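Local coordinates for PA0833-PD protein (Pseudomonas aeruginosa PAO1, PDB 6JFW) that probably binds peptidoglycan through its OmpA C-like periplasmic domain, the part of this outer-membrane protein captured here, at residues Lys4-Thr16 against Pro51-Asn65. Residues are numbered along the deposited sequence; the frame is centred on the assembly and turned at random.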
ATOM      1  N   LYS A   4     -10.364  15.415  -6.495  1.00 18.93           N
ATOM      2  CA  LYS A   4      -9.782  16.296  -5.490  1.00 23.04           C
ATOM      3  C   LYS A   4      -8.852  15.531  -4.557  1.00 19.74           C
ATOM      4  O   LYS A   4      -7.732  15.977  -4.281  1.00 14.08           O
ATOM      5  CB  LYS A   4     -10.893  16.995  -4.710  1.00 26.74           C
ATOM      6  CG  LYS A   4     -10.440  18.194  -3.905  1.00 30.61           C
ATOM      7  CD  LYS A   4     -11.625  19.082  -3.568  1.00 38.77           C
ATOM      8  CE  LYS A   4     -11.338  19.962  -2.367  1.00 41.10           C
ATOM      9  NZ  LYS A   4     -11.146  19.144  -1.139  1.00 42.26           N
ATOM     10  N   GLN A   5      -9.294  14.370  -4.065  1.00 13.62           N
ATOM     11  CA  GLN A   5      -8.415  13.565  -3.226  1.00 18.98           C
ATOM     12  C   GLN A   5      -7.179  13.121  -3.995  1.00 11.51           C
ATOM     13  O   GLN A   5      -6.071  13.107  -3.444  1.00 11.23           O
ATOM     14  CB  GLN A   5      -9.155  12.349  -2.665  1.00 18.68           C
ATOM     15  CG  GLN A   5      -8.295  11.538  -1.698  1.00 15.89           C
ATOM     16  CD  GLN A   5      -9.037  10.384  -1.056  1.00 19.35           C
ATOM     17  OE1 GLN A   5     -10.056   9.922  -1.568  1.00 15.94           O
ATOM     18  NE2 GLN A   5      -8.528   9.916   0.078  1.00 14.37           N
ATOM     19  N   GLU A   6      -7.343  12.763  -5.272  1.00 12.15           N
ATOM     20  CA  GLU A   6      -6.193  12.341  -6.068  1.00 18.84           C
ATOM     21  C   GLU A   6      -5.145  13.444  -6.139  1.00 16.55           C
ATOM     22  O   GLU A   6      -3.946  13.188  -5.971  1.00 13.60           O
ATOM     23  CB  GLU A   6      -6.623  11.934  -7.478  1.00 22.46           C
ATOM     24  CG  GLU A   6      -5.470  11.318  -8.268  1.00 19.28           C
ATOM     25  CD  GLU A   6      -5.686  11.316  -9.770  1.00 31.78           C
ATOM     26  OE1 GLU A   6      -6.834  11.520 -10.216  1.00 31.76           O
ATOM     27  OE2 GLU A   6      -4.696  11.111 -10.505  1.00 38.29           O
ATOM     28  N   ALA A   7      -5.579  14.682  -6.386  1.00 13.96           N
ATOM     29  CA  ALA A   7      -4.633  15.791  -6.457  1.00 17.43           C
ATOM     30  C   ALA A   7      -3.996  16.060  -5.101  1.00 16.97           C
ATOM     31  O   ALA A   7      -2.804  16.382  -5.022  1.00 20.55           O
ATOM     32  CB  ALA A   7      -5.332  17.044  -6.982  1.00 16.97           C
ATOM     33  N   GLU A   8      -4.772  15.938  -4.025  1.00 15.34           N
ATOM     34  CA  GLU A   8      -4.207  16.101  -2.691  1.00 15.90           C
ATOM     35  C   GLU A   8      -3.201  15.001  -2.380  1.00 15.35           C
ATOM     36  O   GLU A   8      -2.162  15.255  -1.760  1.00 14.88           O
ATOM     37  CB  GLU A   8      -5.322  16.121  -1.652  1.00 22.21           C
ATOM     38  CG  GLU A   8      -5.877  17.497  -1.362  1.00 34.26           C
ATOM     39  CD  GLU A   8      -7.206  17.439  -0.649  1.00 54.85           C
ATOM     40  OE1 GLU A   8      -8.164  18.083  -1.125  1.00 50.61           O
ATOM     41  OE2 GLU A   8      -7.305  16.739   0.380  1.00 58.45           O
ATOM     42  N   LEU A   9      -3.489  13.771  -2.809  1.00 12.48           N
ATOM     43  CA  LEU A   9      -2.560  12.673  -2.568  1.00 14.73           C
ATOM     44  C   LEU A   9      -1.273  12.847  -3.364  1.00 12.54           C
ATOM     45  O   LEU A   9      -0.179  12.607  -2.838  1.00 14.48           O
ATOM     46  CB  LEU A   9      -3.230  11.340  -2.899  1.00 10.28           C
ATOM     47  CG  LEU A   9      -4.214  10.884  -1.824  1.00 16.39           C
ATOM     48  CD1 LEU A   9      -5.054   9.714  -2.302  1.00 13.50           C
ATOM     49  CD2 LEU A   9      -3.455  10.524  -0.559  1.00 18.69           C
ATOM     50  N   ARG A  10      -1.379  13.265  -4.628  1.00 11.02           N
ATOM     51  CA  ARG A  10      -0.180  13.480  -5.433  1.00 12.17           C
ATOM     52  C   ARG A  10       0.735  14.515  -4.794  1.00 16.95           C
ATOM     53  O   ARG A  10       1.960  14.347  -4.784  1.00 13.71           O
ATOM     54  CB  ARG A  10      -0.560  13.906  -6.851  1.00 15.09           C
ATOM     55  CG  ARG A  10      -0.992  12.744  -7.709  1.00 17.15           C
ATOM     56  CD  ARG A  10      -1.211  13.122  -9.161  1.00 20.62           C
ATOM     57  NE  ARG A  10      -1.944  12.054  -9.831  1.00 23.68           N
ATOM     58  CZ  ARG A  10      -1.398  10.909 -10.228  1.00 16.90           C
ATOM     59  NH1 ARG A  10      -0.103  10.684 -10.040  1.00 19.08           N
ATOM     60  NH2 ARG A  10      -2.148   9.987 -10.812  1.00 24.68           N
ATOM     61  N   ARG A  11       0.159  15.583  -4.245  1.00 13.58           N
ATOM     62  CA  ARG A  11       0.973  16.602  -3.594  1.00 13.58           C
ATOM     63  C   ARG A  11       1.670  16.041  -2.360  1.00 14.51           C
ATOM     64  O   ARG A  11       2.885  16.197  -2.196  1.00 19.55           O
ATOM     65  CB  ARG A  11       0.108  17.807  -3.227  1.00 21.16           C
ATOM     66  CG  ARG A  11       0.917  19.019  -2.813  1.00 25.04           C
ATOM     67  CD  ARG A  11       0.345  20.295  -3.400  1.00 27.39           C
ATOM     68  NE  ARG A  11       1.211  21.440  -3.129  1.00 32.30           N
ATOM     69  CZ  ARG A  11       1.800  22.174  -4.067  1.00 33.61           C
ATOM     70  NH1 ARG A  11       1.609  21.898  -5.350  1.00 28.49           N
ATOM     71  NH2 ARG A  11       2.575  23.193  -3.720  1.00 29.42           N
ATOM     72  N   GLN A  12       0.916  15.367  -1.486  1.00 18.00           N
ATOM     73  CA  GLN A  12       1.492  14.855  -0.245  1.00 15.41           C
ATOM     74  C   GLN A  12       2.546  13.785  -0.495  1.00 18.69           C
ATOM     75  O   GLN A  12       3.517  13.687   0.263  1.00 16.96           O
ATOM     76  CB  GLN A  12       0.398  14.286   0.654  1.00 19.44           C
ATOM     77  CG  GLN A  12      -0.534  15.306   1.269  1.00 24.39           C
ATOM     78  CD  GLN A  12      -1.672  14.640   2.013  1.00 31.54           C
ATOM     79  OE1 GLN A  12      -2.326  13.742   1.485  1.00 32.06           O
ATOM     80  NE2 GLN A  12      -1.902  15.062   3.250  1.00 38.17           N
ATOM     81  N   MET A  13       2.370  12.965  -1.526  1.00 13.75           N
ATOM     82  CA  MET A  13       3.289  11.861  -1.776  1.00 19.48           C
ATOM     83  C   MET A  13       4.488  12.264  -2.623  1.00 18.16           C
ATOM     84  O   MET A  13       5.334  11.410  -2.910  1.00 14.19           O
ATOM     85  CB  MET A  13       2.552  10.695  -2.444  1.00 18.40           C
ATOM     86  CG  MET A  13       1.535   9.995  -1.546  1.00 17.98           C
ATOM     87  SD  MET A  13       2.230   9.364  -0.000  1.00 24.90           S
ATOM     88  CE  MET A  13       1.490  10.477   1.193  1.00 21.97           C
ATOM     89  N   GLU A  14       4.576  13.529  -3.028  1.00 17.02           N
ATOM     90  CA  GLU A  14       5.734  14.019  -3.768  1.00 22.17           C
ATOM     91  C   GLU A  14       7.023  13.674  -3.037  1.00 18.60           C
ATOM     92  O   GLU A  14       7.166  13.940  -1.838  1.00 20.27           O
ATOM     93  CB  GLU A  14       5.617  15.535  -3.961  1.00 24.57           C
ATOM     94  CG  GLU A  14       6.744  16.177  -4.766  1.00 32.18           C
ATOM     95  CD  GLU A  14       6.368  17.543  -5.293  1.00 51.00           C
ATOM     96  OE1 GLU A  14       6.884  17.938  -6.359  1.00 51.58           O
ATOM     97  OE2 GLU A  14       5.541  18.211  -4.640  1.00 47.65           O
ATOM     98  N   GLY A  15       7.954  13.049  -3.754  1.00 19.88           N
ATOM     99  CA  GLY A  15       9.270  12.759  -3.225  1.00 19.22           C
ATOM    100  C   GLY A  15       9.349  11.658  -2.189  1.00 26.28           C
ATOM    101  O   GLY A  15      10.436  11.427  -1.648  1.00 20.84           O
ATOM    102  N   THR A  16       8.246  10.971  -1.887  1.00 15.56           N
ATOM    103  CA  THR A  16       8.275   9.877  -0.922  1.00 17.12           C
ATOM    104  C   THR A  16       8.617   8.535  -1.550  1.00 21.37           C
ATOM    105  O   THR A  16       8.968   7.598  -0.822  1.00 16.86           O
ATOM    106  CB  THR A  16       6.922   9.739  -0.216  1.00 19.39           C
ATOM    107  OG1 THR A  16       5.926   9.336  -1.166  1.00 18.61           O
ATOM    108  CG2 THR A  16       6.507  11.056   0.421  1.00 18.84           C
ATOM    109  N   PRO A  51       4.874   9.966   5.857  1.00 17.30           N
ATOM    110  CA  PRO A  51       3.989   9.686   4.711  1.00 16.61           C
ATOM    111  C   PRO A  51       2.710   8.961   5.102  1.00 14.16           C
ATOM    112  O   PRO A  51       1.623   9.334   4.644  1.00 15.99           O
ATOM    113  CB  PRO A  51       4.879   8.842   3.792  1.00 18.35           C
ATOM    114  CG  PRO A  51       6.241   9.353   4.052  1.00 17.86           C
ATOM    115  CD  PRO A  51       6.283   9.669   5.526  1.00 19.55           C
ATOM    116  N   LEU A  52       2.811   7.937   5.954  1.00 15.14           N
ATOM    117  CA  LEU A  52       1.614   7.234   6.409  1.00 14.32           C
ATOM    118  C   LEU A  52       0.709   8.149   7.224  1.00 10.75           C
ATOM    119  O   LEU A  52      -0.521   8.052   7.133  1.00 15.58           O
ATOM    120  CB  LEU A  52       2.003   6.003   7.224  1.00 11.42           C
ATOM    121  CG  LEU A  52       2.403   4.779   6.402  1.00 14.09           C
ATOM    122  CD1 LEU A  52       2.926   3.666   7.296  1.00 17.02           C
ATOM    123  CD2 LEU A  52       1.231   4.295   5.559  1.00 19.78           C
ATOM    124  N   ASN A  53       1.298   9.034   8.036  1.00 13.18           N
ATOM    125  CA  ASN A  53       0.498  10.020   8.757  1.00 12.19           C
ATOM    126  C   ASN A  53      -0.328  10.862   7.796  1.00 12.42           C
ATOM    127  O   ASN A  53      -1.515  11.115   8.040  1.00 12.39           O
ATOM    128  CB  ASN A  53       1.397  10.926   9.601  1.00 13.74           C
ATOM    129  CG  ASN A  53       2.020  10.208  10.779  1.00 20.42           C
ATOM    130  OD1 ASN A  53       1.591   9.121  11.162  1.00 21.27           O
ATOM    131  ND2 ASN A  53       3.038  10.826  11.370  1.00 20.47           N
ATOM    132  N   ASN A  54       0.286  11.308   6.698  1.00 12.70           N
ATOM    133  CA  ASN A  54      -0.439  12.099   5.708  1.00 12.77           C
ATOM    134  C   ASN A  54      -1.537  11.280   5.045  1.00 15.19           C
ATOM    135  O   ASN A  54      -2.644  11.784   4.815  1.00 11.34           O
ATOM    136  CB  ASN A  54       0.531  12.645   4.661  1.00 14.86           C
ATOM    137  CG  ASN A  54       1.242  13.897   5.125  1.00 16.28           C
ATOM    138  OD1 ASN A  54       0.619  14.942   5.312  1.00 21.41           O
ATOM    139  ND2 ASN A  54       2.554  13.803   5.309  1.00 19.63           N
ATOM    140  N   LEU A  55      -1.250  10.016   4.724  1.00 13.99           N
ATOM    141  CA  LEU A  55      -2.267   9.150   4.135  1.00 14.11           C
ATOM    142  C   LEU A  55      -3.464   8.993   5.063  1.00 13.78           C
ATOM    143  O   LEU A  55      -4.615   9.065   4.620  1.00 16.85           O
ATOM    144  CB  LEU A  55      -1.668   7.783   3.806  1.00 16.71           C
ATOM    145  CG  LEU A  55      -0.854   7.667   2.518  1.00 23.44           C
ATOM    146  CD1 LEU A  55      -0.336   6.250   2.334  1.00 19.32           C
ATOM    147  CD2 LEU A  55      -1.701   8.082   1.334  1.00 19.29           C
ATOM    148  N   ALA A  56      -3.209   8.775   6.357  1.00 12.12           N
ATOM    149  CA  ALA A  56      -4.304   8.609   7.307  1.00 11.98           C
ATOM    150  C   ALA A  56      -5.179   9.854   7.367  1.00 15.11           C
ATOM    151  O   ALA A  56      -6.409   9.753   7.450  1.00 15.34           O
ATOM    152  CB  ALA A  56      -3.750   8.274   8.693  1.00 12.20           C
ATOM    153  N   ASN A  57      -4.564  11.039   7.320  1.00 12.41           N
ATOM    154  CA  ASN A  57      -5.343  12.273   7.334  1.00 13.48           C
ATOM    155  C   ASN A  57      -6.212  12.388   6.089  1.00 16.49           C
ATOM    156  O   ASN A  57      -7.368  12.823   6.167  1.00 15.30           O
ATOM    157  CB  ASN A  57      -4.415  13.481   7.460  1.00 14.19           C
ATOM    158  CG  ASN A  57      -3.749  13.563   8.816  1.00 18.72           C
ATOM    159  OD1 ASN A  57      -4.228  12.982   9.791  1.00 20.59           O
ATOM    160  ND2 ASN A  57      -2.638  14.288   8.889  1.00 19.70           N
ATOM    161  N   SER A  58      -5.676  11.999   4.931  1.00 13.29           N
ATOM    162  CA  SER A  58      -6.463  12.031   3.702  1.00 11.83           C
ATOM    163  C   SER A  58      -7.646  11.074   3.783  1.00 14.64           C
ATOM    164  O   SER A  58      -8.782  11.446   3.466  1.00 16.37           O
ATOM    165  CB  SER A  58      -5.578  11.687   2.504  1.00 14.41           C
ATOM    166  OG  SER A  58      -6.342  11.637   1.311  1.00 17.62           O
ATOM    167  N   PHE A  59      -7.395   9.831   4.209  1.00 14.16           N
ATOM    168  CA  PHE A  59      -8.472   8.851   4.319  1.00 18.92           C
ATOM    169  C   PHE A  59      -9.553   9.328   5.282  1.00 18.82           C
ATOM    170  O   PHE A  59     -10.750   9.151   5.023  1.00 18.30           O
ATOM    171  CB  PHE A  59      -7.925   7.497   4.784  1.00 13.95           C
ATOM    172  CG  PHE A  59      -6.859   6.910   3.891  1.00 15.18           C
ATOM    173  CD1 PHE A  59      -6.700   7.329   2.579  1.00 18.62           C
ATOM    174  CD2 PHE A  59      -6.022   5.918   4.375  1.00 18.31           C
ATOM    175  CE1 PHE A  59      -5.717   6.774   1.774  1.00 16.25           C
ATOM    176  CE2 PHE A  59      -5.041   5.360   3.578  1.00 18.51           C
ATOM    177  CZ  PHE A  59      -4.888   5.788   2.275  1.00 15.10           C
ATOM    178  N   LYS A  60      -9.149   9.925   6.407  1.00 16.63           N
ATOM    179  CA  LYS A  60     -10.117  10.438   7.371  1.00 21.27           C
ATOM    180  C   LYS A  60     -10.942  11.575   6.790  1.00 20.40           C
ATOM    181  O   LYS A  60     -12.124  11.717   7.123  1.00 25.18           O
ATOM    182  CB  LYS A  60      -9.404  10.913   8.635  1.00 21.69           C
ATOM    183  CG  LYS A  60      -9.155   9.821   9.649  1.00 23.82           C
ATOM    184  CD  LYS A  60      -9.109  10.389  11.060  1.00 32.93           C
ATOM    185  CE  LYS A  60      -7.817  11.148  11.301  1.00 38.36           C
ATOM    186  NZ  LYS A  60      -6.688  10.529  10.549  1.00 31.44           N
ATOM    187  N   GLN A  61     -10.335  12.391   5.934  1.00 19.50           N
ATOM    188  CA  GLN A  61     -11.026  13.542   5.368  1.00 23.33           C
ATOM    189  C   GLN A  61     -11.977  13.131   4.251  1.00 25.42           C
ATOM    190  O   GLN A  61     -13.091  13.659   4.155  1.00 23.01           O
ATOM    191  CB  GLN A  61      -9.992  14.544   4.861  1.00 21.51           C
ATOM    192  CG  GLN A  61     -10.532  15.905   4.515  1.00 31.05           C
ATOM    193  CD  GLN A  61      -9.492  16.746   3.812  1.00 39.09           C
ATOM    194  OE1 GLN A  61      -9.396  16.735   2.587  1.00 49.97           O
ATOM    195  NE2 GLN A  61      -8.689  17.465   4.586  1.00 50.33           N
ATOM    196  N   TYR A  62     -11.563  12.190   3.405  1.00 20.92           N
ATOM    197  CA  TYR A  62     -12.377  11.721   2.281  1.00 18.41           C
ATOM    198  C   TYR A  62     -13.032  10.406   2.685  1.00 21.88           C
ATOM    199  O   TYR A  62     -12.463   9.327   2.526  1.00 24.00           O
ATOM    200  CB  TYR A  62     -11.531  11.587   1.028  1.00 15.47           C
ATOM    201  CG  TYR A  62     -11.085  12.935   0.563  1.00 23.66           C
ATOM    202  CD1 TYR A  62     -11.981  13.799  -0.043  1.00 24.68           C
ATOM    203  CD2 TYR A  62      -9.790  13.372   0.783  1.00 20.98           C
ATOM    204  CE1 TYR A  62     -11.595  15.046  -0.448  1.00 20.17           C
ATOM    205  CE2 TYR A  62      -9.391  14.618   0.375  1.00 26.01           C
ATOM    206  CZ  TYR A  62     -10.302  15.453  -0.239  1.00 28.33           C
ATOM    207  OH  TYR A  62      -9.937  16.708  -0.655  1.00 26.37           O
ATOM    208  N   ASN A  63     -14.256  10.513   3.189  1.00 23.41           N
ATOM    209  CA  ASN A  63     -14.917   9.400   3.855  1.00 34.35           C
ATOM    210  C   ASN A  63     -15.695   8.493   2.912  1.00 31.38           C
ATOM    211  O   ASN A  63     -16.149   7.429   3.345  1.00 34.71           O
ATOM    212  CB  ASN A  63     -15.853   9.941   4.946  1.00 33.76           C
ATOM    213  CG  ASN A  63     -16.878  10.925   4.408  1.00 45.74           C
ATOM    214  OD1 ASN A  63     -16.750  12.137   4.586  1.00 58.89           O
ATOM    215  ND2 ASN A  63     -17.909  10.405   3.761  1.00 48.39           N
ATOM    216  N   GLN A  64     -15.839   8.855   1.641  1.00 30.01           N
ATOM    217  CA  GLN A  64     -16.743   8.138   0.736  1.00 29.74           C
ATOM    218  C   GLN A  64     -16.008   7.143  -0.155  1.00 30.28           C
ATOM    219  O   GLN A  64     -16.260   7.071  -1.357  1.00 30.50           O
ATOM    220  CB  GLN A  64     -17.533   9.126  -0.110  1.00 40.20           C
ATOM    221  CG  GLN A  64     -18.352  10.106   0.695  1.00 51.03           C
ATOM    222  CD  GLN A  64     -19.787  10.199   0.219  1.00 59.69           C
ATOM    223  OE1 GLN A  64     -20.068  10.020  -0.959  1.00 66.46           O
ATOM    224  NE2 GLN A  64     -20.699  10.470   1.138  1.00 59.58           N
ATOM    225  N   ASN A  65     -15.096   6.358   0.413  1.00 20.76           N
ATOM    226  CA  ASN A  65     -14.535   5.233  -0.320  1.00 19.35           C
ATOM    227  C   ASN A  65     -14.136   4.145   0.665  1.00 19.09           C
ATOM    228  O   ASN A  65     -13.974   4.392   1.862  1.00 21.05           O
ATOM    229  CB  ASN A  65     -13.341   5.649  -1.198  1.00 17.72           C
ATOM    230  CG  ASN A  65     -12.300   6.461  -0.450  1.00 23.17           C
ATOM    231  OD1 ASN A  65     -11.914   6.130   0.671  1.00 19.57           O
ATOM    232  ND2 ASN A  65     -11.827   7.529  -1.082  1.00 21.77           N
TER
HETATM  233  O   HOH W   1     -10.249   8.005   1.551  1.00 17.51           O
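Gln5 of helix 4-12 packs against Tyr62, just past the end of helix 51-61, in the tightest part of the contact; the helices run antiparallel, their axes approaching to 10.5 Å at an angle of 168°. The aliphatic stem of Gln5 lies over one face of the tyrosine ring, CB standing 3.7 Å from the ring centroid in a CH-pi contact. With CG anti to the backbone N (chi1 -176°) and the chain extended, the Gln5 amide is carried past the ring toward the second helix. There NE2 donates a nearly straight bond to Ser58 OG (3.0 Å), which lies close to the amide plane. NE2 also donates to a water, which in turn donates to Tyr62 O and Asn65 OD1. Gln5 OE1 takes a weak, bent bond from Asn65 ND2, the two amides being almost coplanar. The buried amide thus joins helix 4-12 to Ser58 within helix 51-61 and to the start of strand 65-72.

Further along the helices, the buried side chains of Leu9 and Leu55 cross at about a right angle, Leu9 CD2 3.6 Å from Leu55 CD2, while the folded Met13 chain brings CE to 3.9 Å from Leu55 CG. The more exposed side is looser and polar: the amides of Gln12 and Asn54, both partly exposed, meet steeply inclined, Gln12 NE2 lying 3.3 Å from Asn54 OD1. At the far end, Thr16 CG2 merely grazes Pro51 CG.

Both helices pack on the mixed sheet of the OmpA-like domain: Gln5, Leu9 and Phe59 touch Leu137 of strand 132-139, Leu55 and Phe59 rest on Leu29 of strand 26-32, and Phe59 also meets Leu97 of helix 79-99.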